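Local coordinates for protein NADH dehydrogenase, putative (PDB 5JWC) that probably transfers electrons from NADH through a bound flavin-adenine dinucleotide to ubiquinone, as a type II NADH dehydrogenase of the malaria parasite, at residues S85-L90 and G98-L103; D107-Y110 and I115-I118; Y129-I134 and N436-F441; K307-K310 and V314-N317; L327-I330 and N336-A339. One frame throughout, in Å; residues are numbered along the deposited sequence.

Interaction 1: residues S85-L90 and G98-L103; sequences SIRNFL and GNYLQL
In the FAD-binding Rossmann-type sheet of this pyridine nucleotide-disulphide oxidoreductase, the 3-10 turn of 86-88 packs across the start of strand 99-109, with Ile-86, Arg-87 and Leu-90 meeting Tyr-100. Leu-90 closes the loop at its base: its carbonyl O accepts the N-H of Gly-98 at 2.8 Å. Having no side chain, Gly-98 lets Leu-90 lie against its backbone, with Leu-90 CD2 3.7 Å from Gly-98 C. The other methyl, Leu-90 CD1, reaches Tyr-100 CB at 3.9 Å, and Ile-86 CG2 closes on the same carbon from a chain running crosswise to the tyrosine. These branched aliphatic residues suit a buried position beside helix 38-46, which Ile-86 and Leu-90 also touch. The Tyr-100 ring turns toward the 3-10 turn, across the Ile-86 and Arg-87 side chains, because chi1 (165°) carries CG away from the backbone N; its hydroxyl is hydrogen-bonded to the carbonyl of Ser-58. Arg-87 is long enough to span the gap while its NE forms a salt bridge with Glu-173 of the second subunit, so the turn also faces the dimer interface. Tyr-100 CD2 sits over one face of the guanidinium, the two planes 70° apart. Arg-87 NH2 makes a weak hydrogen bond to Tyr-100 O, whereas a water at the guanidinium edge accepts from Arg-87 NH1 at 3.0 Å and from Tyr-100 N at 2.9 Å.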
# COMPACT_ATOMS: atom_id res chain seq x y z
N SER A 85 -5.41 -6.91 11.77
CA SER A 85 -5.58 -8.26 11.23
C SER A 85 -6.33 -9.14 12.22
O SER A 85 -5.93 -9.26 13.37
CB SER A 85 -4.22 -8.88 10.91
OG SER A 85 -3.65 -8.30 9.74
N ILE A 86 -7.40 -9.77 11.76
CA ILE A 86 -8.21 -10.59 12.65
C ILE A 86 -7.40 -11.69 13.35
O ILE A 86 -7.53 -11.89 14.56
CB ILE A 86 -9.36 -11.25 11.89
CG1 ILE A 86 -10.25 -10.19 11.26
CG2 ILE A 86 -10.18 -12.12 12.86
CD1 ILE A 86 -10.83 -9.20 12.25
N ARG A 87 -6.53 -12.37 12.61
CA ARG A 87 -5.80 -13.50 13.20
C ARG A 87 -4.90 -13.11 14.37
O ARG A 87 -4.57 -13.96 15.19
CB ARG A 87 -4.99 -14.25 12.14
CG ARG A 87 -5.89 -14.94 11.16
CD ARG A 87 -5.17 -15.93 10.28
NE ARG A 87 -6.12 -16.55 9.36
CZ ARG A 87 -6.96 -17.54 9.68
NH1 ARG A 87 -6.97 -18.04 10.92
NH2 ARG A 87 -7.78 -18.02 8.77
N ASN A 88 -4.54 -11.84 14.47
CA ASN A 88 -3.74 -11.38 15.62
C ASN A 88 -4.48 -11.43 16.94
O ASN A 88 -3.87 -11.27 18.00
CB ASN A 88 -3.27 -9.94 15.41
CG ASN A 88 -2.11 -9.83 14.46
OD1 ASN A 88 -1.46 -10.82 14.15
ND2 ASN A 88 -1.85 -8.61 13.98
N PHE A 89 -5.80 -11.60 16.90
CA PHE A 89 -6.60 -11.52 18.12
C PHE A 89 -7.34 -12.82 18.38
O PHE A 89 -8.34 -12.83 19.10
CB PHE A 89 -7.60 -10.34 18.01
CG PHE A 89 -6.94 -9.02 17.75
CD1 PHE A 89 -6.64 -8.15 18.79
CD2 PHE A 89 -6.58 -8.67 16.46
CE1 PHE A 89 -6.01 -6.93 18.54
CE2 PHE A 89 -5.94 -7.45 16.20
CZ PHE A 89 -5.65 -6.58 17.25
N LEU A 90 -6.87 -13.92 17.79
CA LEU A 90 -7.55 -15.20 17.94
C LEU A 90 -7.03 -16.03 19.10
O LEU A 90 -7.65 -17.02 19.48
CB LEU A 90 -7.46 -16.03 16.66
CG LEU A 90 -8.28 -15.58 15.44
CD1 LEU A 90 -8.07 -16.52 14.27
CD2 LEU A 90 -9.78 -15.48 15.78
N GLY A 98 -9.87 -18.63 19.22
CA GLY A 98 -10.97 -18.56 18.28
C GLY A 98 -10.46 -18.93 16.91
O GLY A 98 -9.26 -19.15 16.71
N ASN A 99 -11.38 -18.97 15.95
CA ASN A 99 -11.06 -19.30 14.57
C ASN A 99 -11.57 -18.22 13.62
O ASN A 99 -12.50 -17.48 13.94
CB ASN A 99 -11.70 -20.63 14.21
CG ASN A 99 -11.28 -21.74 15.16
OD1 ASN A 99 -10.22 -22.34 14.98
ND2 ASN A 99 -12.08 -21.97 16.21
N TYR A 100 -10.97 -18.15 12.44
CA TYR A 100 -11.42 -17.23 11.43
C TYR A 100 -11.41 -17.91 10.06
O TYR A 100 -10.47 -18.62 9.74
CB TYR A 100 -10.56 -15.95 11.38
CG TYR A 100 -10.79 -15.17 10.10
CD1 TYR A 100 -11.97 -14.45 9.89
CD2 TYR A 100 -9.87 -15.22 9.06
CE1 TYR A 100 -12.21 -13.77 8.70
CE2 TYR A 100 -10.09 -14.55 7.88
CZ TYR A 100 -11.26 -13.83 7.69
OH TYR A 100 -11.45 -13.17 6.49
N LEU A 101 -12.44 -17.66 9.26
CA LEU A 101 -12.53 -18.22 7.92
C LEU A 101 -12.83 -17.11 6.93
O LEU A 101 -13.75 -16.32 7.15
CB LEU A 101 -13.62 -19.30 7.84
CG LEU A 101 -13.36 -20.61 8.58
CD1 LEU A 101 -14.56 -21.53 8.46
CD2 LEU A 101 -12.07 -21.28 8.05
N GLN A 102 -12.07 -17.03 5.84
CA GLN A 102 -12.33 -16.00 4.85
C GLN A 102 -13.40 -16.43 3.88
O GLN A 102 -13.12 -16.98 2.82
CB GLN A 102 -11.06 -15.61 4.10
CG GLN A 102 -11.27 -14.39 3.23
CD GLN A 102 -9.97 -13.80 2.74
OE1 GLN A 102 -9.73 -12.60 2.87
NE2 GLN A 102 -9.12 -14.64 2.17
N LEU A 103 -14.65 -16.18 4.26
CA LEU A 103 -15.78 -16.59 3.47
C LEU A 103 -16.82 -15.48 3.48
O LEU A 103 -16.88 -14.69 4.43
CB LEU A 103 -16.39 -17.87 4.04
CG LEU A 103 -15.53 -19.13 4.07
CD1 LEU A 103 -16.21 -20.17 4.94
CD2 LEU A 103 -15.32 -19.65 2.65
O HOH W 1 -8.84 -20.04 12.16

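Interaction 2: residues D107-Y110 and I115-I118; sequences DVFY and INCI
Asp-107 and Val-108 pair with Asn-116 and Ile-115 in a beta hairpin, the antiparallel extension of the FAD-domain sheet formed by strands 99-109 and 114-118. The axes of the two short segments approach to 4.8 Å, their N-to-C directions 161° apart. Backbone bonding comes first. Asp-107 and Asn-116 form a hydrogen-bonded pair: Asn-116 N gives to Asp-107 O at 3.0 Å, and Asp-107 N gives to Asn-116 O at 3.3 Å. Asp-107 O also receives a CA-H...O contact from Ile-115 CA, at 3.4 Å. Apolar contact belongs to the next, non-hydrogen-bonded pair, in which Val-108 CG2 meets Ile-115 CG2 at 4.1 Å. Beta-branched residues suit this extended backbone and buried face, where both also pack on Tyr-129. Ile-115 holds CG1 between its backbone N and carbonyl carbon (chi1 58°), which leaves CG2 to face the valine. On the other face, Asp-107 CB and Asn-116 CB come to 4.2 Å; the aspartate suits a partly exposed place, while Asn-116 is covered, packing on Lys-124 and Lys-126. Flat groups complete the contact there: the Phe-109 ring, stacked on Tyr-114, lies obliquely beside the Asn-116 amide, the planes 64° apart, with Phe-109 CE2 3.9 Å from Asn-116 CG.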
# COMPACT_ATOMS: atom_id res chain seq x y z
N ASP A 107 -26.45 -17.32 2.64
CA ASP A 107 -27.76 -17.74 3.12
C ASP A 107 -27.72 -18.18 4.56
O ASP A 107 -26.74 -18.77 5.02
CB ASP A 107 -28.32 -18.90 2.28
CG ASP A 107 -28.73 -18.47 0.90
OD1 ASP A 107 -29.86 -17.94 0.77
OD2 ASP A 107 -27.94 -18.65 -0.04
N VAL A 108 -28.80 -17.90 5.27
CA VAL A 108 -28.98 -18.44 6.60
C VAL A 108 -30.19 -19.38 6.60
O VAL A 108 -31.20 -19.09 5.98
CB VAL A 108 -29.18 -17.32 7.64
CG1 VAL A 108 -29.28 -17.91 9.03
CG2 VAL A 108 -28.02 -16.29 7.54
N PHE A 109 -30.06 -20.52 7.26
CA PHE A 109 -31.17 -21.48 7.38
C PHE A 109 -31.48 -21.66 8.84
O PHE A 109 -30.92 -22.54 9.49
CB PHE A 109 -30.81 -22.82 6.72
CG PHE A 109 -30.65 -22.71 5.23
CD1 PHE A 109 -31.71 -22.96 4.38
CD2 PHE A 109 -29.44 -22.30 4.69
CE1 PHE A 109 -31.56 -22.82 3.01
CE2 PHE A 109 -29.28 -22.17 3.33
CZ PHE A 109 -30.35 -22.43 2.49
N TYR A 110 -32.34 -20.81 9.37
CA TYR A 110 -32.51 -20.74 10.82
C TYR A 110 -33.16 -21.98 11.42
O TYR A 110 -32.94 -22.29 12.60
CB TYR A 110 -33.29 -19.48 11.21
CG TYR A 110 -34.71 -19.42 10.70
CD1 TYR A 110 -35.77 -19.87 11.48
CD2 TYR A 110 -35.00 -18.85 9.47
CE1 TYR A 110 -37.09 -19.78 11.02
CE2 TYR A 110 -36.30 -18.76 9.00
CZ TYR A 110 -37.34 -19.23 9.78
OH TYR A 110 -38.63 -19.13 9.30
N ILE A 115 -25.44 -22.20 8.03
CA ILE A 115 -25.35 -21.17 7.01
C ILE A 115 -24.65 -21.72 5.77
O ILE A 115 -23.85 -22.64 5.87
CB ILE A 115 -24.55 -19.92 7.49
CG1 ILE A 115 -23.14 -20.32 7.92
CG2 ILE A 115 -25.29 -19.20 8.63
CD1 ILE A 115 -22.23 -19.14 8.27
N ASN A 116 -24.96 -21.15 4.62
CA ASN A 116 -24.17 -21.35 3.41
C ASN A 116 -23.25 -20.16 3.13
O ASN A 116 -23.70 -19.00 3.15
CB ASN A 116 -25.06 -21.57 2.19
CG ASN A 116 -25.63 -22.97 2.14
OD1 ASN A 116 -25.14 -23.88 2.80
ND2 ASN A 116 -26.68 -23.15 1.34
N CYS A 117 -21.98 -20.45 2.86
CA CYS A 117 -21.01 -19.42 2.49
C CYS A 117 -20.36 -19.75 1.15
O CYS A 117 -20.45 -20.87 0.67
CB CYS A 117 -19.92 -19.30 3.56
SG CYS A 117 -20.54 -18.98 5.22
N ILE A 118 -19.69 -18.77 0.55
CA ILE A 118 -18.81 -19.03 -0.58
C ILE A 118 -17.41 -18.48 -0.32
O ILE A 118 -17.26 -17.51 0.43
CB ILE A 118 -19.33 -18.42 -1.89
CG1 ILE A 118 -19.61 -16.93 -1.71
CG2 ILE A 118 -20.55 -19.15 -2.36
CD1 ILE A 118 -19.91 -16.20 -2.99

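Interaction 3: residues Y129-I134 and N436-F441; sequences YDYLII and NVFNNF
The ring of Tyr-131 has Phe-438 CE1 over one face, 3.5 Å above its plane and displaced toward the rim, while Tyr-131 CG lies at the edge of the Phe-438 ring, close to its plane. This is a T-shaped stack with Phe-438 supplying the edge: the centroids are 5.0 Å apart and the planes stand at 83°. The slightly positive C-H rim of phenylalanine is thereby directed at the electron-rich face of tyrosine. Phe-438 CE1 touches Tyr-131 CG most closely, at 3.5 Å, and Phe-438 CZ follows at 3.9 Å from the same atom. Farther round that ring, the Ile-133 side chain runs head-on to Phe-438, Ile-133 CD1 being 3.9 Å from Phe-438 CE2. Tyr-131 and Ile-133, two residues apart on one strand, point to the same side, so the flat phenylalanine tip fits against both. In Phe-438 the ring carbon CG stands anti to the carbonyl carbon (chi1 -84°), which sends the ring off the helix toward the strand. An apolar ring suits this buried place, and a second edge-to-face partner, Tyr-338, meets it from strand 337-339. The backbones stay well apart, with Tyr-131 CA and Phe-438 CA 10.0 Å from each other, so side chains alone bridge the gap. Such helix-on-sheet packing is typical of a Rossmann-type alpha/beta domain, here with helix 424-440, remote in sequence, lying against the FAD-domain strand 131-134.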
# COMPACT_ATOMS: atom_id res chain seq x y z
N TYR A 129 -24.08 -24.00 13.36
CA TYR A 129 -23.87 -23.14 14.52
C TYR A 129 -24.84 -23.45 15.65
O TYR A 129 -25.93 -23.96 15.40
CB TYR A 129 -24.00 -21.66 14.13
CG TYR A 129 -25.39 -21.27 13.66
CD1 TYR A 129 -26.39 -20.95 14.57
CD2 TYR A 129 -25.69 -21.22 12.31
CE1 TYR A 129 -27.66 -20.60 14.14
CE2 TYR A 129 -26.95 -20.87 11.87
CZ TYR A 129 -27.93 -20.56 12.78
OH TYR A 129 -29.18 -20.22 12.34
N ASP A 130 -24.46 -23.12 16.87
CA ASP A 130 -25.40 -23.07 17.99
C ASP A 130 -25.97 -21.65 18.18
O ASP A 130 -27.14 -21.48 18.52
CB ASP A 130 -24.71 -23.55 19.26
CG ASP A 130 -24.30 -25.01 19.17
OD1 ASP A 130 -25.17 -25.83 18.80
OD2 ASP A 130 -23.12 -25.33 19.41
N TYR A 131 -25.12 -20.65 17.99
CA TYR A 131 -25.56 -19.26 17.97
C TYR A 131 -24.96 -18.54 16.78
O TYR A 131 -23.81 -18.79 16.41
CB TYR A 131 -25.16 -18.53 19.24
CG TYR A 131 -25.72 -19.09 20.51
CD1 TYR A 131 -27.01 -18.79 20.92
CD2 TYR A 131 -24.97 -19.95 21.30
CE1 TYR A 131 -27.53 -19.32 22.11
CE2 TYR A 131 -25.46 -20.47 22.46
CZ TYR A 131 -26.74 -20.16 22.87
OH TYR A 131 -27.21 -20.71 24.04
N LEU A 132 -25.73 -17.62 16.21
CA LEU A 132 -25.28 -16.83 15.09
C LEU A 132 -25.35 -15.33 15.42
O LEU A 132 -26.42 -14.82 15.80
CB LEU A 132 -26.11 -17.14 13.86
CG LEU A 132 -25.70 -16.47 12.56
CD1 LEU A 132 -24.29 -16.88 12.12
CD2 LEU A 132 -26.73 -16.76 11.49
N ILE A 133 -24.22 -14.64 15.30
CA ILE A 133 -24.18 -13.19 15.51
C ILE A 133 -24.05 -12.47 14.17
O ILE A 133 -22.97 -12.45 13.55
CB ILE A 133 -23.01 -12.77 16.41
CG1 ILE A 133 -22.81 -13.78 17.56
CG2 ILE A 133 -23.21 -11.34 16.91
CD1 ILE A 133 -23.98 -13.86 18.53
N ILE A 134 -25.14 -11.90 13.67
CA ILE A 134 -25.08 -11.25 12.37
C ILE A 134 -24.61 -9.79 12.51
O ILE A 134 -25.28 -8.95 13.12
CB ILE A 134 -26.42 -11.30 11.65
CG1 ILE A 134 -26.94 -12.75 11.59
CG2 ILE A 134 -26.33 -10.65 10.25
CD1 ILE A 134 -28.27 -12.89 10.84
N ASN A 436 -20.72 -9.83 26.62
CA ASN A 436 -20.88 -9.95 28.07
C ASN A 436 -22.11 -10.79 28.45
O ASN A 436 -22.08 -11.50 29.46
CB ASN A 436 -20.99 -8.58 28.73
CG ASN A 436 -21.05 -8.68 30.25
OD1 ASN A 436 -20.06 -8.98 30.91
ND2 ASN A 436 -22.22 -8.40 30.82
N VAL A 437 -23.18 -10.69 27.67
CA VAL A 437 -24.36 -11.52 27.94
C VAL A 437 -24.02 -13.01 27.76
O VAL A 437 -24.42 -13.86 28.58
CB VAL A 437 -25.56 -11.16 27.04
CG1 VAL A 437 -26.63 -12.23 27.13
CG2 VAL A 437 -26.16 -9.83 27.49
N PHE A 438 -23.26 -13.32 26.71
CA PHE A 438 -22.82 -14.70 26.49
C PHE A 438 -21.84 -15.17 27.56
O PHE A 438 -21.95 -16.31 28.04
CB PHE A 438 -22.19 -14.86 25.11
CG PHE A 438 -23.19 -15.09 24.02
CD1 PHE A 438 -23.59 -16.38 23.69
CD2 PHE A 438 -23.75 -14.04 23.33
CE1 PHE A 438 -24.51 -16.61 22.69
CE2 PHE A 438 -24.68 -14.25 22.33
CZ PHE A 438 -25.06 -15.54 22.00
N ASN A 439 -20.92 -14.30 27.97
CA ASN A 439 -19.94 -14.68 28.99
C ASN A 439 -20.53 -14.90 30.38
O ASN A 439 -20.07 -15.79 31.11
CB ASN A 439 -18.83 -13.64 29.11
CG ASN A 439 -17.94 -13.55 27.86
OD1 ASN A 439 -17.94 -14.44 27.02
ND2 ASN A 439 -17.16 -12.47 27.75
N ASN A 440 -21.50 -14.09 30.77
CA ASN A 440 -21.89 -13.99 32.18
C ASN A 440 -23.36 -14.18 32.51
O ASN A 440 -23.76 -14.08 33.66
CB ASN A 440 -21.43 -12.64 32.72
CG ASN A 440 -19.93 -12.53 32.78
OD1 ASN A 440 -19.24 -13.45 33.23
ND2 ASN A 440 -19.41 -11.40 32.34
N PHE A 441 -24.18 -14.46 31.50
CA PHE A 441 -25.60 -14.62 31.72
C PHE A 441 -26.10 -15.92 31.10
O PHE A 441 -26.71 -16.74 31.79
CB PHE A 441 -26.38 -13.43 31.14
CG PHE A 441 -26.22 -12.14 31.93
CD1 PHE A 441 -27.19 -11.72 32.82
CD2 PHE A 441 -25.09 -11.35 31.79
CE1 PHE A 441 -27.05 -10.54 33.54
CE2 PHE A 441 -24.94 -10.16 32.51
CZ PHE A 441 -25.92 -9.76 33.39

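Interaction 4: residues K307-K310 and V314-N317; sequences KFLK and VQAN
Gln-315 meets Leu-309 across the turn that follows helix 303-309, and its side chain can be traced outward from the backbone. Its CB points toward the helix end, Gln-315 CB lying 3.8 Å from Leu-309 CD2. At CG the chain is set anti to the carbonyl carbon (chi1 -59°), and a bend at the next bond (chi2 -145°) brings the amide across the leucine methyl. The amide carbon, Gln-315 CD, is then 4.1 Å from Leu-309 CD2, and Gln-315 OE1 comes to 3.4 Å from that same methyl, a van der Waals contact between two chains that pass at a slant. The oxygen accepts a hydrogen bond from the Asn-318 side chain. Gln-315 NE2 gives its hydrogens to the carbonyls of Ile-330 and Lys-322, so this buried amide has both ends satisfied and its rotation fixed. Residues 314-317 belong to the connection between helix 303-309 and strand 321-323 in the pyridine nucleotide-disulphide oxidoreductase fold, and glutamine, with a donor and an acceptor on one amide, suits a buried place that offers two backbone carbonyls and the Asn-318 amide. Leucine suits the other side of the contact: besides meeting Gln-315, Leu-309 packs on Leu-321 of strand 321-323. The backbones approach one residue farther along, where Ala-316 CA directs a hydrogen at Leu-309 O over 3.5 Å, the angle at that hydrogen being 157°. Alanine adds little bulk here, Lys-310 CA and Ala-316 CA being 4.3 Å apart. Lys-310, exposed and extended beyond CG, contributes its aliphatic part, with Lys-310 CG 4.1 Å from Ala-316 O.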
# COMPACT_ATOMS: atom_id res chain seq x y z
N LYS A 307 -31.97 -11.27 1.50
CA LYS A 307 -32.40 -12.66 1.30
C LYS A 307 -32.86 -13.33 2.59
O LYS A 307 -33.82 -14.10 2.58
CB LYS A 307 -31.31 -13.50 0.64
CG LYS A 307 -31.09 -13.17 -0.82
CD LYS A 307 -30.37 -14.31 -1.54
CE LYS A 307 -28.90 -14.36 -1.23
NZ LYS A 307 -28.15 -15.18 -2.23
N PHE A 308 -32.15 -13.07 3.68
CA PHE A 308 -32.52 -13.64 4.97
C PHE A 308 -33.91 -13.17 5.39
O PHE A 308 -34.70 -13.93 5.97
CB PHE A 308 -31.47 -13.24 6.01
CG PHE A 308 -31.72 -13.76 7.38
CD1 PHE A 308 -32.05 -15.09 7.59
CD2 PHE A 308 -31.57 -12.93 8.48
CE1 PHE A 308 -32.25 -15.58 8.87
CE2 PHE A 308 -31.77 -13.41 9.77
CZ PHE A 308 -32.11 -14.74 9.96
N LEU A 309 -34.21 -11.91 5.11
CA LEU A 309 -35.48 -11.33 5.55
C LEU A 309 -36.67 -12.09 4.95
O LEU A 309 -37.65 -12.38 5.65
CB LEU A 309 -35.53 -9.84 5.17
CG LEU A 309 -34.85 -8.96 6.22
CD1 LEU A 309 -34.75 -7.51 5.78
CD2 LEU A 309 -35.59 -9.05 7.55
N LYS A 310 -36.57 -12.44 3.67
CA LYS A 310 -37.67 -13.09 2.95
C LYS A 310 -37.93 -14.52 3.39
O LYS A 310 -38.94 -15.12 3.01
CB LYS A 310 -37.40 -13.02 1.46
CG LYS A 310 -37.21 -11.60 1.00
CD LYS A 310 -37.08 -11.47 -0.49
CE LYS A 310 -37.20 -10.00 -0.89
NZ LYS A 310 -37.28 -9.79 -2.37
N VAL A 314 -42.80 -13.46 9.57
CA VAL A 314 -43.11 -12.19 10.23
C VAL A 314 -42.29 -10.98 9.70
O VAL A 314 -42.76 -9.85 9.74
CB VAL A 314 -42.95 -12.31 11.76
CG1 VAL A 314 -41.51 -12.09 12.18
CG2 VAL A 314 -43.87 -11.33 12.47
N GLN A 315 -41.07 -11.21 9.20
CA GLN A 315 -40.25 -10.09 8.71
C GLN A 315 -40.19 -10.00 7.18
O GLN A 315 -39.45 -9.17 6.63
CB GLN A 315 -38.80 -10.19 9.26
CG GLN A 315 -38.67 -10.18 10.77
CD GLN A 315 -37.41 -9.46 11.23
OE1 GLN A 315 -36.99 -8.48 10.62
NE2 GLN A 315 -36.81 -9.93 12.32
N ALA A 316 -40.99 -10.82 6.50
CA ALA A 316 -40.85 -11.03 5.06
C ALA A 316 -40.85 -9.78 4.20
O ALA A 316 -40.20 -9.75 3.16
CB ALA A 316 -41.93 -11.99 4.57
N ASN A 317 -41.57 -8.74 4.60
CA ASN A 317 -41.60 -7.53 3.79
C ASN A 317 -40.91 -6.34 4.45
O ASN A 317 -41.15 -5.19 4.06
CB ASN A 317 -43.05 -7.17 3.43
CG ASN A 317 -43.89 -8.39 3.07
OD1 ASN A 317 -44.58 -8.97 3.91
ND2 ASN A 317 -43.81 -8.79 1.80

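Interaction 5: residues L327-I330 and N336-A339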
# COMPACT_ATOMS: atom_id res chain seq x y z
N LEU A 327 -31.42 -7.89 21.42
CA LEU A 327 -30.69 -7.98 20.15
C LEU A 327 -30.93 -9.31 19.44
O LEU A 327 -30.20 -9.65 18.51
CB LEU A 327 -29.18 -7.75 20.34
CG LEU A 327 -28.79 -6.43 21.00
CD1 LEU A 327 -27.27 -6.20 21.01
CD2 LEU A 327 -29.49 -5.28 20.28
N ARG A 328 -31.96 -10.04 19.88
CA ARG A 328 -32.35 -11.29 19.21
C ARG A 328 -33.19 -11.01 17.98
O ARG A 328 -34.14 -10.24 18.04
CB ARG A 328 -33.12 -12.20 20.18
CG ARG A 328 -32.29 -12.59 21.39
CD ARG A 328 -33.07 -13.37 22.43
NE ARG A 328 -34.26 -12.64 22.86
CZ ARG A 328 -35.14 -13.10 23.73
NH1 ARG A 328 -36.20 -12.36 24.06
NH2 ARG A 328 -34.97 -14.29 24.28
N VAL A 329 -32.83 -11.62 16.86
CA VAL A 329 -33.61 -11.49 15.64
C VAL A 329 -35.04 -11.98 15.87
O VAL A 329 -35.24 -13.05 16.44
CB VAL A 329 -32.98 -12.26 14.48
CG1 VAL A 329 -33.91 -12.25 13.26
CG2 VAL A 329 -31.60 -11.66 14.13
N ILE A 330 -36.02 -11.19 15.44
CA ILE A 330 -37.44 -11.48 15.70
C ILE A 330 -38.00 -12.46 14.67
O ILE A 330 -37.75 -12.32 13.47
CB ILE A 330 -38.27 -10.16 15.69
CG1 ILE A 330 -37.85 -9.24 16.85
CG2 ILE A 330 -39.77 -10.45 15.73
CD1 ILE A 330 -38.46 -7.83 16.79
N ASN A 336 -31.81 -18.03 18.72
CA ASN A 336 -30.38 -18.29 18.73
C ASN A 336 -29.66 -17.50 17.64
O ASN A 336 -28.46 -17.69 17.42
CB ASN A 336 -30.11 -19.80 18.58
CG ASN A 336 -30.63 -20.36 17.27
OD1 ASN A 336 -31.43 -19.74 16.58
ND2 ASN A 336 -30.15 -21.54 16.91
N ILE A 337 -30.38 -16.61 16.97
CA ILE A 337 -29.76 -15.65 16.06
C ILE A 337 -29.84 -14.22 16.63
O ILE A 337 -30.91 -13.77 17.04
CB ILE A 337 -30.42 -15.71 14.67
CG1 ILE A 337 -30.38 -17.14 14.13
CG2 ILE A 337 -29.71 -14.74 13.67
CD1 ILE A 337 -30.90 -17.28 12.73
N TYR A 338 -28.69 -13.54 16.67
CA TYR A 338 -28.60 -12.15 17.13
C TYR A 338 -28.08 -11.29 15.98
O TYR A 338 -27.46 -11.79 15.04
CB TYR A 338 -27.65 -12.01 18.33
CG TYR A 338 -28.11 -12.67 19.61
CD1 TYR A 338 -28.60 -11.91 20.66
CD2 TYR A 338 -28.01 -14.05 19.79
CE1 TYR A 338 -29.01 -12.49 21.84
CE2 TYR A 338 -28.42 -14.66 20.98
CZ TYR A 338 -28.92 -13.86 21.99
OH TYR A 338 -29.34 -14.40 23.17
N ALA A 339 -28.35 -9.99 16.03
CA ALA A 339 -27.78 -9.07 15.05
C ALA A 339 -27.38 -7.79 15.74
O ALA A 339 -28.07 -7.34 16.67
CB ALA A 339 -28.74 -8.80 13.92
O HOH W 2 -33.20 -14.97 17.46
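Residues 327-330 run beside strand 337-339 through a single beta bridge, Arg-328 with Tyr-338, flanked by two backbone bonds: Ala-339 N to Leu-327 O at 3.1 Å and Val-329 N to Ile-337 O at 2.9 Å. Ile-337 O is doubly held, because a water also donates to it and to Val-329 O. Among the side chains, Arg-328 and Tyr-338 lie alongside each other and point the same way; Arg-328 CG is 3.3 Å from Tyr-338 CE1, so the arginine lays its aliphatic part along the ring while its NE forms a salt bridge with Asp-324. Val-329 suits the buried side: Val-329 CG2, anti to the carbonyl carbon, meets Ile-337 CG2 at 3.6 Å. On the same side Val-329 CG2 is 4.1 Å from Ala-339 CB. The small Ala-339 methyl also packs on Leu-321 and Val-323 of strand 321-323. Strand 337-339 is bonded along its other side to strand 131-134, while helix 424-440 covers Leu-327 and Tyr-338 through Glu-430, Tyr-433 and Leu-434.

Along the chain, interactions 1 and 2 come in series on strand 99-109; interactions 4 and 5 follow one another inside the loop closed by interaction 3. Interactions 1, 2, 3 and 5 reach one mixed sheet of the FAD domain. Interactions 3 and 5 are nearest, their centres about 10 Å apart, and share the pairing of strands 131-134 and 337-339. Interaction 4 touches interactions 2, 3 and 5 through Phe-308, which reaches Val-108, Ile-134 and Ile-337, and Gln-315 NE2 also bonds to Ile-330 O. Interactions 1 and 4 lie farthest apart, about 30 Å between centres. Four contacts thus involve the sheet of the flavin-binding fold, and interaction 4 packs a helix end against it.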